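Local structure of esterase (uncultured bacterium FLS12, 4RGY) at residues A[82-96]-A[127-139]. The protein acts as a low-temperature-active alkaline esterase, probably hydrolysing ester substrates with the alpha/beta-hydrolase fold of its family. Numbering follows the deposited sequence.
Sequences HRSFYTDMAHGLQYW and MGGYGALKLGMRH
K134 NZ supplies the one direct hydrogen bond between 82-96 and 127-139, donating to Y86 O at 3.0 Å and tilted 26° from the carbonyl plane. Two waters also accept from this ammonium: one at 2.8 Å from K134 NZ, donating in turn to T87 OG1 and Y130 OH, the other taking the N-H of D88. Y130 OH is further bonded to H189 O.

Two CH-pi contacts belong to the apolar part. In one, the extended K134 chain crosses W96 obliquely, with CE over one face, 3.6 Å from the centroid of the six-membered ring. L135 CD2 packs obliquely against W96 CZ3 (3.6 Å), while the rim of the indole, at CZ2, lies over one face of the R138 guanidinium. With W96 cut back to an alanine, the aliphatic length of K134 is likely to lose its aromatic cover, and the R138 guanidinium a neighbour over one face.

Helix 127-138 follows strand 120-125 through what looks like the nucleophile elbow of an alpha/beta-hydrolase, with G128 part of its GxSxG pattern. At this end M127 CG, placed anti to the backbone N (chi1 -171°), stands over the centre of the F85 ring, 3.6 Å from its centroid; M127 SD adds an oblique Met-aromatic contact. F85 also turns an edge toward the face of Y130, planes at 62°. Y86 packs on glycine backbone, its CE2 3.5 Å from G128 CA and its CG 4.0 Å from G131 CA.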
loop_
_atom_site.group_PDB
_atom_site.type_symbol
_atom_site.label_atom_id
_atom_site.label_comp_id
_atom_site.label_asym_id
_atom_site.label_seq_id
_atom_site.Cartn_x
_atom_site.Cartn_y
_atom_site.Cartn_z
ATOM N N HIS A 82 6.678 -15.677 6.602
ATOM C CA HIS A 82 6.527 -16.725 5.592
ATOM C C HIS A 82 6.111 -18.048 6.245
ATOM O O HIS A 82 5.349 -18.023 7.212
ATOM C CB HIS A 82 7.797 -16.804 4.747
ATOM C CG HIS A 82 8.180 -15.475 4.181
ATOM N ND1 HIS A 82 9.466 -14.982 4.223
ATOM C CD2 HIS A 82 7.424 -14.504 3.613
ATOM C CE1 HIS A 82 9.489 -13.778 3.683
ATOM N NE2 HIS A 82 8.263 -13.463 3.307
ATOM N N ARG A 83 6.575 -19.193 5.747
ATOM C CA ARG A 83 6.144 -20.477 6.296
ATOM C C ARG A 83 7.228 -21.057 7.206
ATOM O O ARG A 83 7.633 -22.211 7.061
ATOM C CB ARG A 83 5.775 -21.455 5.174
ATOM C CG ARG A 83 4.588 -21.010 4.317
ATOM C CD ARG A 83 4.355 -21.968 3.149
ATOM N NE ARG A 83 4.125 -23.330 3.629
ATOM C CZ ARG A 83 2.921 -23.843 3.877
ATOM N NH1 ARG A 83 1.823 -23.124 3.656
ATOM N NH2 ARG A 83 2.815 -25.087 4.329
ATOM N N SER A 84 7.676 -20.254 8.166
ATOM C CA SER A 84 8.865 -20.582 8.953
ATOM C C SER A 84 8.607 -21.113 10.355
ATOM O O SER A 84 9.536 -21.555 11.020
ATOM C CB SER A 84 9.698 -19.329 9.117
ATOM O OG SER A 84 9.005 -18.384 9.910
ATOM N N PHE A 85 7.365 -21.054 10.816
ATOM C CA PHE A 85 7.082 -21.391 12.203
ATOM C C PHE A 85 7.951 -20.593 13.191
ATOM O O PHE A 85 8.264 -21.080 14.272
ATOM C CB PHE A 85 7.183 -22.914 12.447
ATOM C CG PHE A 85 5.858 -23.604 12.415
ATOM C CD1 PHE A 85 5.273 -23.960 11.205
ATOM C CD2 PHE A 85 5.167 -23.853 13.591
ATOM C CE1 PHE A 85 4.033 -24.563 11.174
ATOM C CE2 PHE A 85 3.924 -24.466 13.568
ATOM C CZ PHE A 85 3.363 -24.824 12.357
ATOM N N TYR A 86 8.306 -19.358 12.836
ATOM C CA TYR A 86 9.025 -18.488 13.779
ATOM C C TYR A 86 10.311 -19.165 14.258
ATOM O O TYR A 86 10.694 -19.063 15.422
ATOM C CB TYR A 86 8.090 -18.090 14.948
ATOM C CG TYR A 86 6.871 -17.369 14.410
ATOM C CD1 TYR A 86 6.881 -15.996 14.210
ATOM C CD2 TYR A 86 5.726 -18.073 14.046
ATOM C CE1 TYR A 86 5.787 -15.335 13.675
ATOM C CE2 TYR A 86 4.620 -17.419 13.512
ATOM C CZ TYR A 86 4.663 -16.049 13.327
ATOM O OH TYR A 86 3.602 -15.377 12.772
ATOM N N THR A 87 10.982 -19.838 13.328
ATOM C CA THR A 87 12.149 -20.660 13.635
ATOM C C THR A 87 13.374 -20.229 12.819
ATOM O O THR A 87 13.240 -19.819 11.660
ATOM C CB THR A 87 11.820 -22.142 13.342
ATOM O OG1 THR A 87 10.694 -22.536 14.138
ATOM C CG2 THR A 87 12.994 -23.075 13.658
ATOM N N ASP A 88 14.556 -20.289 13.429
ATOM C CA ASP A 88 15.788 -20.183 12.658
ATOM C C ASP A 88 15.931 -21.506 11.927
ATOM O O ASP A 88 16.346 -22.522 12.491
ATOM C CB ASP A 88 16.990 -19.892 13.556
ATOM C CG ASP A 88 17.060 -18.439 13.983
ATOM O OD1 ASP A 88 16.335 -17.597 13.402
ATOM O OD2 ASP A 88 17.858 -18.107 14.889
ATOM N N MET A 89 15.547 -21.494 10.658
ATOM C CA MET A 89 15.349 -22.717 9.901
ATOM C C MET A 89 16.631 -23.498 9.670
ATOM O O MET A 89 17.689 -22.919 9.423
ATOM C CB MET A 89 14.694 -22.378 8.565
ATOM C CG MET A 89 13.285 -21.806 8.727
ATOM S SD MET A 89 12.530 -21.304 7.164
ATOM C CE MET A 89 12.274 -22.898 6.402
ATOM N N ALA A 90 16.527 -24.820 9.760
ATOM C CA ALA A 90 17.640 -25.706 9.442
ATOM C C ALA A 90 18.046 -25.532 7.977
ATOM O O ALA A 90 19.241 -25.542 7.639
ATOM C CB ALA A 90 17.255 -27.146 9.713
ATOM N N HIS A 91 17.041 -25.380 7.119
ATOM C CA HIS A 91 17.243 -25.087 5.705
ATOM C C HIS A 91 16.380 -23.898 5.327
ATOM O O HIS A 91 15.245 -24.053 4.854
ATOM C CB HIS A 91 16.860 -26.291 4.845
ATOM C CG HIS A 91 17.664 -27.519 5.133
ATOM N ND1 HIS A 91 18.878 -27.764 4.530
ATOM C CD2 HIS A 91 17.429 -28.573 5.951
ATOM C CE1 HIS A 91 19.358 -28.916 4.964
ATOM N NE2 HIS A 91 18.498 -29.427 5.827
ATOM N N GLY A 92 16.896 -22.703 5.565
ATOM C CA GLY A 92 16.135 -21.506 5.284
ATOM C C GLY A 92 16.722 -20.317 6.002
ATOM O O GLY A 92 17.918 -20.282 6.311
ATOM N N LEU A 93 15.882 -19.326 6.261
ATOM C CA LEU A 93 16.358 -18.088 6.846
ATOM C C LEU A 93 16.131 -18.057 8.346
ATOM O O LEU A 93 15.408 -18.895 8.916
ATOM C CB LEU A 93 15.678 -16.889 6.186
ATOM C CG LEU A 93 15.801 -16.857 4.658
ATOM C CD1 LEU A 93 15.052 -15.655 4.065
ATOM C CD2 LEU A 93 17.263 -16.833 4.239
ATOM N N GLN A 94 16.737 -17.065 8.981
ATOM C CA GLN A 94 16.761 -16.982 10.433
ATOM C C GLN A 94 15.561 -16.228 10.987
ATOM O O GLN A 94 15.694 -15.132 11.531
ATOM C CB GLN A 94 18.074 -16.338 10.888
ATOM C CG GLN A 94 19.309 -17.142 10.485
ATOM C CD GLN A 94 19.469 -18.428 11.277
ATOM O OE1 GLN A 94 19.008 -19.497 10.862
ATOM N NE2 GLN A 94 20.133 -18.333 12.423
ATOM N N TYR A 95 14.384 -16.838 10.867
ATOM C CA TYR A 95 13.143 -16.163 11.251
ATOM C C TYR A 95 12.927 -15.997 12.762
ATOM O O TYR A 95 12.216 -15.095 13.180
ATOM C CB TYR A 95 11.939 -16.850 10.620
ATOM C CG TYR A 95 11.844 -16.670 9.119
ATOM C CD1 TYR A 95 11.221 -15.560 8.572
ATOM C CD2 TYR A 95 12.361 -17.629 8.260
ATOM C CE1 TYR A 95 11.123 -15.410 7.192
ATOM C CE2 TYR A 95 12.262 -17.494 6.900
ATOM C CZ TYR A 95 11.638 -16.390 6.378
ATOM O OH TYR A 95 11.555 -16.268 5.007
ATOM N N TRP A 96 13.534 -16.862 13.573
ATOM C CA TRP A 96 13.482 -16.682 15.027
ATOM C C TRP A 96 14.337 -15.503 15.476
ATOM O O TRP A 96 13.888 -14.675 16.280
ATOM C CB TRP A 96 13.951 -17.940 15.749
ATOM C CG TRP A 96 14.198 -17.718 17.224
ATOM C CD1 TRP A 96 15.411 -17.728 17.856
ATOM C CD2 TRP A 96 13.213 -17.482 18.250
ATOM N NE1 TRP A 96 15.245 -17.508 19.205
ATOM C CE2 TRP A 96 13.911 -17.352 19.473
ATOM C CE3 TRP A 96 11.817 -17.341 18.248
ATOM C CZ2 TRP A 96 13.260 -17.112 20.686
ATOM C CZ3 TRP A 96 11.171 -17.111 19.456
ATOM C CH2 TRP A 96 11.896 -16.995 20.659
ATOM N N MET A 127 0.249 -21.123 13.973
ATOM C CA MET A 127 1.665 -21.002 13.842
ATOM C C MET A 127 2.155 -19.833 14.665
ATOM O O MET A 127 3.191 -19.935 15.303
ATOM C CB MET A 127 1.980 -20.791 12.361
ATOM C CG MET A 127 3.453 -20.862 12.051
ATOM S SD MET A 127 3.879 -20.619 10.313
ATOM C CE MET A 127 3.762 -18.842 10.187
ATOM N N GLY A 128 1.407 -18.727 14.635
ATOM C CA GLY A 128 1.741 -17.546 15.409
ATOM C C GLY A 128 1.414 -17.660 16.886
ATOM O O GLY A 128 1.967 -16.920 17.704
ATOM N N GLY A 129 0.496 -18.561 17.234
ATOM C CA GLY A 129 0.249 -18.871 18.634
ATOM C C GLY A 129 1.428 -19.649 19.201
ATOM O O GLY A 129 1.877 -19.400 20.329
ATOM N N TYR A 130 1.943 -20.589 18.418
ATOM C CA TYR A 130 3.198 -21.261 18.747
ATOM C C TYR A 130 4.316 -20.217 18.896
ATOM O O TYR A 130 5.078 -20.203 19.869
ATOM C CB TYR A 130 3.555 -22.275 17.646
ATOM C CG TYR A 130 4.974 -22.781 17.761
ATOM C CD1 TYR A 130 5.283 -23.832 18.616
ATOM C CD2 TYR A 130 6.008 -22.208 17.024
ATOM C CE1 TYR A 130 6.580 -24.290 18.751
ATOM C CE2 TYR A 130 7.311 -22.654 17.152
ATOM C CZ TYR A 130 7.592 -23.703 18.008
ATOM O OH TYR A 130 8.884 -24.143 18.131
ATOM N N GLY A 131 4.402 -19.303 17.930
ATOM C CA GLY A 131 5.423 -18.273 17.989
ATOM C C GLY A 131 5.305 -17.367 19.205
ATOM O O GLY A 131 6.318 -17.013 19.805
ATOM N N ALA A 132 4.079 -16.987 19.563
ATOM C CA ALA A 132 3.850 -16.125 20.722
ATOM C C ALA A 132 4.274 -16.803 22.020
ATOM O O ALA A 132 4.946 -16.192 22.856
ATOM C CB ALA A 132 2.388 -15.711 20.796
ATOM N N LEU A 133 3.874 -18.058 22.201
ATOM C CA LEU A 133 4.242 -18.769 23.420
ATOM C C LEU A 133 5.737 -19.093 23.457
ATOM O O LEU A 133 6.344 -19.089 24.526
ATOM C CB LEU A 133 3.394 -20.029 23.614
ATOM C CG LEU A 133 1.903 -19.789 23.834
ATOM C CD1 LEU A 133 1.212 -21.095 24.121
ATOM C CD2 LEU A 133 1.676 -18.802 24.972
ATOM N N LYS A 134 6.337 -19.350 22.299
ATOM C CA LYS A 134 7.784 -19.513 22.229
ATOM C C LYS A 134 8.509 -18.242 22.684
ATOM O O LYS A 134 9.445 -18.296 23.484
ATOM C CB LYS A 134 8.211 -19.923 20.819
ATOM C CG LYS A 134 9.694 -20.221 20.689
ATOM C CD LYS A 134 10.053 -20.539 19.236
ATOM C CE LYS A 134 11.552 -20.656 19.023
ATOM N NZ LYS A 134 11.903 -20.776 17.563
ATOM N N LEU A 135 8.066 -17.093 22.179
ATOM C CA LEU A 135 8.620 -15.815 22.615
ATOM C C LEU A 135 8.443 -15.606 24.116
ATOM O O LEU A 135 9.396 -15.241 24.809
ATOM C CB LEU A 135 7.980 -14.662 21.840
ATOM C CG LEU A 135 8.539 -14.501 20.421
ATOM C CD1 LEU A 135 7.591 -13.634 19.605
ATOM C CD2 LEU A 135 9.941 -13.891 20.417
ATOM N N GLY A 136 7.238 -15.853 24.621
ATOM C CA GLY A 136 6.956 -15.612 26.023
ATOM C C GLY A 136 7.755 -16.519 26.943
ATOM O O GLY A 136 8.162 -16.099 28.031
ATOM N N MET A 137 7.990 -17.754 26.513
ATOM C CA MET A 137 8.667 -18.724 27.370
ATOM C C MET A 137 10.186 -18.778 27.172
ATOM O O MET A 137 10.916 -19.247 28.057
ATOM C CB MET A 137 8.020 -20.107 27.233
ATOM C CG MET A 137 6.571 -20.125 27.724
ATOM S SD MET A 137 5.945 -21.799 27.963
ATOM C CE MET A 137 5.683 -22.312 26.281
ATOM N N ARG A 138 10.671 -18.311 26.023
ATOM C CA ARG A 138 12.112 -18.195 25.800
ATOM C C ARG A 138 12.616 -16.864 26.330
ATOM O O ARG A 138 13.747 -16.766 26.818
ATOM C CB ARG A 138 12.465 -18.345 24.314
ATOM C CG ARG A 138 12.272 -19.749 23.756
ATOM C CD ARG A 138 13.467 -20.661 24.056
ATOM N NE ARG A 138 14.639 -20.236 23.293
ATOM C CZ ARG A 138 14.892 -20.609 22.040
ATOM N NH1 ARG A 138 14.069 -21.448 21.416
ATOM N NH2 ARG A 138 15.971 -20.145 21.414
ATOM N N HIS A 139 11.777 -15.836 26.234
ATOM C CA HIS A 139 12.156 -14.511 26.700
ATOM C C HIS A 139 11.128 -13.912 27.652
ATOM O O HIS A 139 10.568 -12.856 27.377
ATOM C CB HIS A 139 12.381 -13.589 25.504
ATOM C CG HIS A 139 13.562 -13.973 24.670
ATOM N ND1 HIS A 139 14.862 -13.845 25.115
ATOM C CD2 HIS A 139 13.644 -14.500 23.425
ATOM C CE1 HIS A 139 15.691 -14.263 24.176
ATOM N NE2 HIS A 139 14.977 -14.665 23.139
HETATM O O HOH W 1 11.034 -23.233 16.684
HETATM O O HOH W 2 14.763 -21.396 16.408
HETATM O O HOH W 3 17.220 -16.946 21.318
#